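One contact in two related proteins. Structure 1 is carboxysome shell vertex protein CcmL from Thermosynechococcus elongatus, which probably forms the pentameric vertices of the carboxysome, the polyhedral inclusion that sequesters RuBisCO, and is thought to curve otherwise flat hexagonal shell layers: PDB 4N8F (chain A, 2.00 Å), residues 61-66 and 75-80. Structure 2 is carbon dioxide concentrating mechanism protein from Gloeobacter violaceus: PDB 4JW0 (chain B, 1.70 Å), residues 61-66 and 75-80. Both blocks share one frame: the second was fitted to the first on N, CA, C and O of the twelve residues, RMSD 0.55 Å. Numbering follows each deposited sequence.

Structure 1 (4N8F); sequences SAARHI and DAAVVA. With SO4 (sulfate ion), chain C.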
# COMPACT_ATOMS: atom_id res chain seq x y z
N SER A 61 -6.81 -1.24 -5.19
CA SER A 61 -8.00 -1.80 -5.75
C SER A 61 -8.96 -0.72 -6.25
O SER A 61 -9.84 -1.04 -7.09
CB SER A 61 -8.65 -2.72 -4.74
OG SER A 61 -9.02 -2.02 -3.55
N ALA A 62 -8.74 0.54 -5.86
CA ALA A 62 -9.49 1.67 -6.45
C ALA A 62 -9.45 1.58 -8.00
O ALA A 62 -10.39 1.92 -8.66
CB ALA A 62 -8.92 3.00 -6.02
N ALA A 63 -8.31 1.18 -8.53
CA ALA A 63 -8.14 1.16 -10.00
C ALA A 63 -9.13 0.26 -10.72
O ALA A 63 -9.41 0.43 -11.95
CB ALA A 63 -6.71 0.79 -10.36
N ARG A 64 -9.63 -0.76 -10.02
CA ARG A 64 -10.55 -1.72 -10.60
C ARG A 64 -11.95 -1.21 -10.62
O ARG A 64 -12.80 -1.83 -11.22
CB ARG A 64 -10.50 -3.09 -9.90
CG ARG A 64 -9.11 -3.71 -10.03
CD ARG A 64 -9.00 -5.16 -9.62
NE ARG A 64 -9.81 -5.58 -8.46
CZ ARG A 64 -9.34 -5.77 -7.23
NH1 ARG A 64 -8.07 -5.48 -6.89
NH2 ARG A 64 -10.17 -6.21 -6.31
N HIS A 65 -12.18 -0.06 -10.00
CA HIS A 65 -13.49 0.58 -10.00
C HIS A 65 -13.63 1.68 -11.05
O HIS A 65 -14.61 2.39 -11.07
CB HIS A 65 -13.74 1.05 -8.59
CG HIS A 65 -14.04 -0.09 -7.68
ND1 HIS A 65 -13.05 -0.82 -7.05
CD2 HIS A 65 -15.20 -0.67 -7.35
CE1 HIS A 65 -13.60 -1.79 -6.35
NE2 HIS A 65 -14.91 -1.69 -6.49
N ILE A 66 -12.62 1.87 -11.90
CA ILE A 66 -12.83 2.65 -13.09
C ILE A 66 -13.86 1.89 -13.95
O ILE A 66 -14.08 0.71 -13.78
CB ILE A 66 -11.56 2.92 -13.92
CG1 ILE A 66 -10.99 1.63 -14.51
CG2 ILE A 66 -10.52 3.69 -13.11
CD1 ILE A 66 -9.67 1.87 -15.21
N ASP A 75 -3.41 -1.75 -10.72
CA ASP A 75 -3.26 -1.16 -9.42
C ASP A 75 -3.03 0.37 -9.49
O ASP A 75 -2.68 0.99 -8.54
CB ASP A 75 -2.13 -1.86 -8.69
CG ASP A 75 -0.78 -1.58 -9.24
OD1 ASP A 75 -0.65 -0.98 -10.34
OD2 ASP A 75 0.22 -1.96 -8.52
N ALA A 76 -3.21 0.96 -10.65
CA ALA A 76 -3.09 2.42 -10.82
C ALA A 76 -3.96 2.86 -11.99
O ALA A 76 -3.91 2.23 -13.08
CB ALA A 76 -1.68 2.81 -11.06
N ALA A 77 -4.73 3.92 -11.81
CA ALA A 77 -5.54 4.44 -12.91
C ALA A 77 -5.63 5.94 -12.84
O ALA A 77 -5.77 6.49 -11.72
CB ALA A 77 -6.95 3.89 -12.86
N VAL A 78 -5.67 6.60 -14.00
CA VAL A 78 -6.03 7.99 -14.02
C VAL A 78 -7.54 8.12 -13.71
O VAL A 78 -8.32 7.48 -14.37
CB VAL A 78 -5.74 8.64 -15.36
CG1 VAL A 78 -6.42 10.02 -15.45
CG2 VAL A 78 -4.23 8.72 -15.57
N VAL A 79 -7.94 8.94 -12.75
CA VAL A 79 -9.39 9.08 -12.45
C VAL A 79 -10.00 10.43 -12.74
O VAL A 79 -11.21 10.56 -12.86
CB VAL A 79 -9.74 8.62 -11.02
CG1 VAL A 79 -9.31 7.17 -10.83
CG2 VAL A 79 -9.14 9.49 -9.92
N ALA A 80 -9.15 11.41 -13.01
CA ALA A 80 -9.57 12.78 -13.25
C ALA A 80 -8.45 13.53 -13.90
O ALA A 80 -7.24 13.39 -13.53
CB ALA A 80 -9.92 13.46 -11.92
S SO4 C . -7.49 -4.23 -0.92
O1 SO4 C . -8.62 -5.03 -0.99
O2 SO4 C . -6.53 -5.05 -0.27
O3 SO4 C . -6.97 -3.76 -2.17
O4 SO4 C . -7.64 -2.98 -0.24

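Structure 2 (4JW0); sequences SAARQV and DAVVIG.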
# COMPACT_ATOMS: atom_id res chain seq x y z
N SER B 61 -6.68 -1.24 -5.29
CA SER B 61 -7.93 -1.76 -5.82
C SER B 61 -8.87 -0.66 -6.34
O SER B 61 -9.82 -0.95 -7.08
CB SER B 61 -8.64 -2.62 -4.78
OG SER B 61 -8.91 -1.89 -3.60
N ALA B 62 -8.59 0.59 -5.98
CA ALA B 62 -9.28 1.73 -6.58
C ALA B 62 -9.27 1.64 -8.10
O ALA B 62 -10.22 2.08 -8.75
CB ALA B 62 -8.63 3.03 -6.14
N ALA B 63 -8.20 1.09 -8.67
CA ALA B 63 -8.05 1.07 -10.13
C ALA B 63 -9.04 0.12 -10.79
O ALA B 63 -9.26 0.19 -12.00
CB ALA B 63 -6.64 0.72 -10.52
N ARG B 64 -9.64 -0.77 -10.00
CA ARG B 64 -10.58 -1.74 -10.54
C ARG B 64 -12.02 -1.24 -10.50
O ARG B 64 -12.93 -1.95 -10.93
CB ARG B 64 -10.47 -3.07 -9.78
CG ARG B 64 -9.07 -3.68 -9.80
CD ARG B 64 -9.08 -5.17 -9.50
NE ARG B 64 -9.82 -5.53 -8.28
CZ ARG B 64 -9.27 -5.68 -7.07
NH1 ARG B 64 -7.98 -5.47 -6.89
NH2 ARG B 64 -10.03 -6.02 -6.04
N GLN B 65 -12.25 -0.03 -10.00
CA GLN B 65 -13.62 0.42 -9.75
C GLN B 65 -14.32 1.05 -10.96
O GLN B 65 -15.53 1.27 -10.92
CB GLN B 65 -13.67 1.38 -8.57
CG GLN B 65 -13.05 0.82 -7.31
CD GLN B 65 -13.61 -0.54 -6.96
OE1 GLN B 65 -14.82 -0.75 -6.98
NE2 GLN B 65 -12.72 -1.49 -6.67
N VAL B 66 -13.57 1.33 -12.02
CA VAL B 66 -14.17 1.93 -13.21
C VAL B 66 -14.72 0.86 -14.15
O VAL B 66 -14.24 -0.27 -14.17
CB VAL B 66 -13.18 2.83 -13.97
CG1 VAL B 66 -12.74 3.99 -13.08
CG2 VAL B 66 -11.99 2.03 -14.46
N ASP B 75 -3.35 -1.65 -10.86
CA ASP B 75 -3.17 -1.10 -9.52
C ASP B 75 -2.92 0.41 -9.54
O ASP B 75 -2.52 0.99 -8.53
CB ASP B 75 -2.02 -1.81 -8.82
CG ASP B 75 -0.67 -1.46 -9.42
OD1 ASP B 75 -0.66 -0.93 -10.55
OD2 ASP B 75 0.37 -1.71 -8.78
N ALA B 76 -3.15 1.05 -10.68
CA ALA B 76 -3.04 2.49 -10.78
C ALA B 76 -3.95 2.98 -11.89
O ALA B 76 -4.01 2.40 -12.98
CB ALA B 76 -1.61 2.91 -11.04
N VAL B 77 -4.67 4.06 -11.61
CA VAL B 77 -5.68 4.57 -12.53
C VAL B 77 -5.68 6.09 -12.53
O VAL B 77 -5.61 6.73 -11.49
CB VAL B 77 -7.08 4.05 -12.14
CG1 VAL B 77 -7.46 4.52 -10.74
CG2 VAL B 77 -8.11 4.48 -13.16
N VAL B 78 -5.77 6.67 -13.73
CA VAL B 78 -5.97 8.10 -13.88
C VAL B 78 -7.45 8.37 -13.62
O VAL B 78 -8.31 7.78 -14.27
CB VAL B 78 -5.62 8.57 -15.31
CG1 VAL B 78 -5.98 10.04 -15.51
CG2 VAL B 78 -4.15 8.34 -15.61
N ILE B 79 -7.75 9.25 -12.67
CA ILE B 79 -9.14 9.52 -12.36
C ILE B 79 -9.60 10.89 -12.82
O ILE B 79 -10.80 11.14 -12.93
CB ILE B 79 -9.44 9.33 -10.86
CG1 ILE B 79 -8.74 10.40 -10.03
CG2 ILE B 79 -9.03 7.93 -10.43
CD1 ILE B 79 -9.07 10.33 -8.56
N GLY B 80 -8.66 11.79 -13.11
CA GLY B 80 -9.03 13.10 -13.60
C GLY B 80 -7.88 13.94 -14.11
O GLY B 80 -6.76 13.85 -13.62

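Structure 1 (4N8F)
Ala-63 sets its methyl on the start of strand 76-81, with CB 3.5 Å from Ala-76 N, a buried amide with no partner in the model. The 3-10 turn of Ala-63 belongs to the loop after strand 54-59 in this OB-type fold. Ala-63 CB also lies 4.0 Å from Ala-77 CB. Ile-66 closes on the Ala-77 methyl: its CG2, anti to the carbonyl carbon, comes within 3.6 Å of Ala-77 CB. Val-79 lies against Leu-56 and Ser-58 of strand 54-59.

The other flank is looser, partly exposed. His-65 ND1 donates in the ring plane to Ser-61 O at 3.2 Å, from above the Ser-61 carbonyl plane, on the face opposite Arg-64 N. Ser-61 OG lies 3.0 Å from O3 of a sulfate and is hydrogen-bonded to Arg-64 NH1 of a neighbouring subunit, so the turn joins the pentamer interface.

Structure 2 (4JW0)
Ala-63 sets its methyl on the start of the strand, with CB 3.5 Å from Ala-76 N, a buried amide with no partner in the model. Ala-63 CB also lies 3.7 Å from Val-77 CB. The valine's CG1, between its backbone N and carbonyl carbon (chi1 61°), extends over the turn, 3.6 Å from Ala-63 CA. Val-66 points its CB toward the strand, but its nearest approach is CG1 to Val-77 CG2, 4.7 Å. Ile-79 lies against Leu-56 and Ser-58 of strand 54-59.

The other flank is looser, partly exposed. Gln-65 NE2 donates in the amide plane to Ser-61 O at 3.0 Å, from above the Ser-61 carbonyl plane, on the face opposite Arg-64 N. Ser-61 OG is hydrogen-bonded to Arg-64 NH1 of a neighbouring subunit, so the turn joins the pentamer interface; its bond to a sulfate is weak.

How the two compare
Both Ala-63(A) and Ala-63(B) rest on the start of the strand, touching Asp-75(A), Ala-76(A) and Ala-77(A) and their counterparts, and a sulfate sits beside Ser-61(A) and Ser-61(B), whose side chains keep their place. At position 65 an amide replaces a ring, but the link to Ser-61(A) O and Ser-61(B) O is kept: Gln-65(B) NE2 replaces His-65(A) ND1 as donor, lying 1.0 Å apart from CE1 of His-65(A). The carbonyl O atoms of His-65(A) and Gln-65(B) are 1.5 Å apart, and so are the CA atoms of Ile-66(A) and Val-66(B), whose CB atoms stand 1.6 Å apart. CG1 of Ile-66(A) and CG2 of Val-66(B) fall 1.1 Å apart, but CG2 and CD1 of Ile-66(A) and CG1 of Val-66(B) have no counterpart; each side chain touches O of Ala-63(A) or Ala-63(B). On the strand, Val-77(B) adds two methyls, CG1 and CG2, beside the turn, while its CB keeps the touch on CB of Ala-63(B), as CB of Ala-77(A) does on Ala-63(A). CG1 of Val-79(A) and CG2 of Ile-79(B) are 0.9 Å apart, CG2 of Val-79(A) and CG1 of Ile-79(B) 1.0 Å apart; CD1 of Ile-79(B) has no counterpart. Next, both residues are buried, and Gly-80(B) has no counterpart to CB of Ala-80(A).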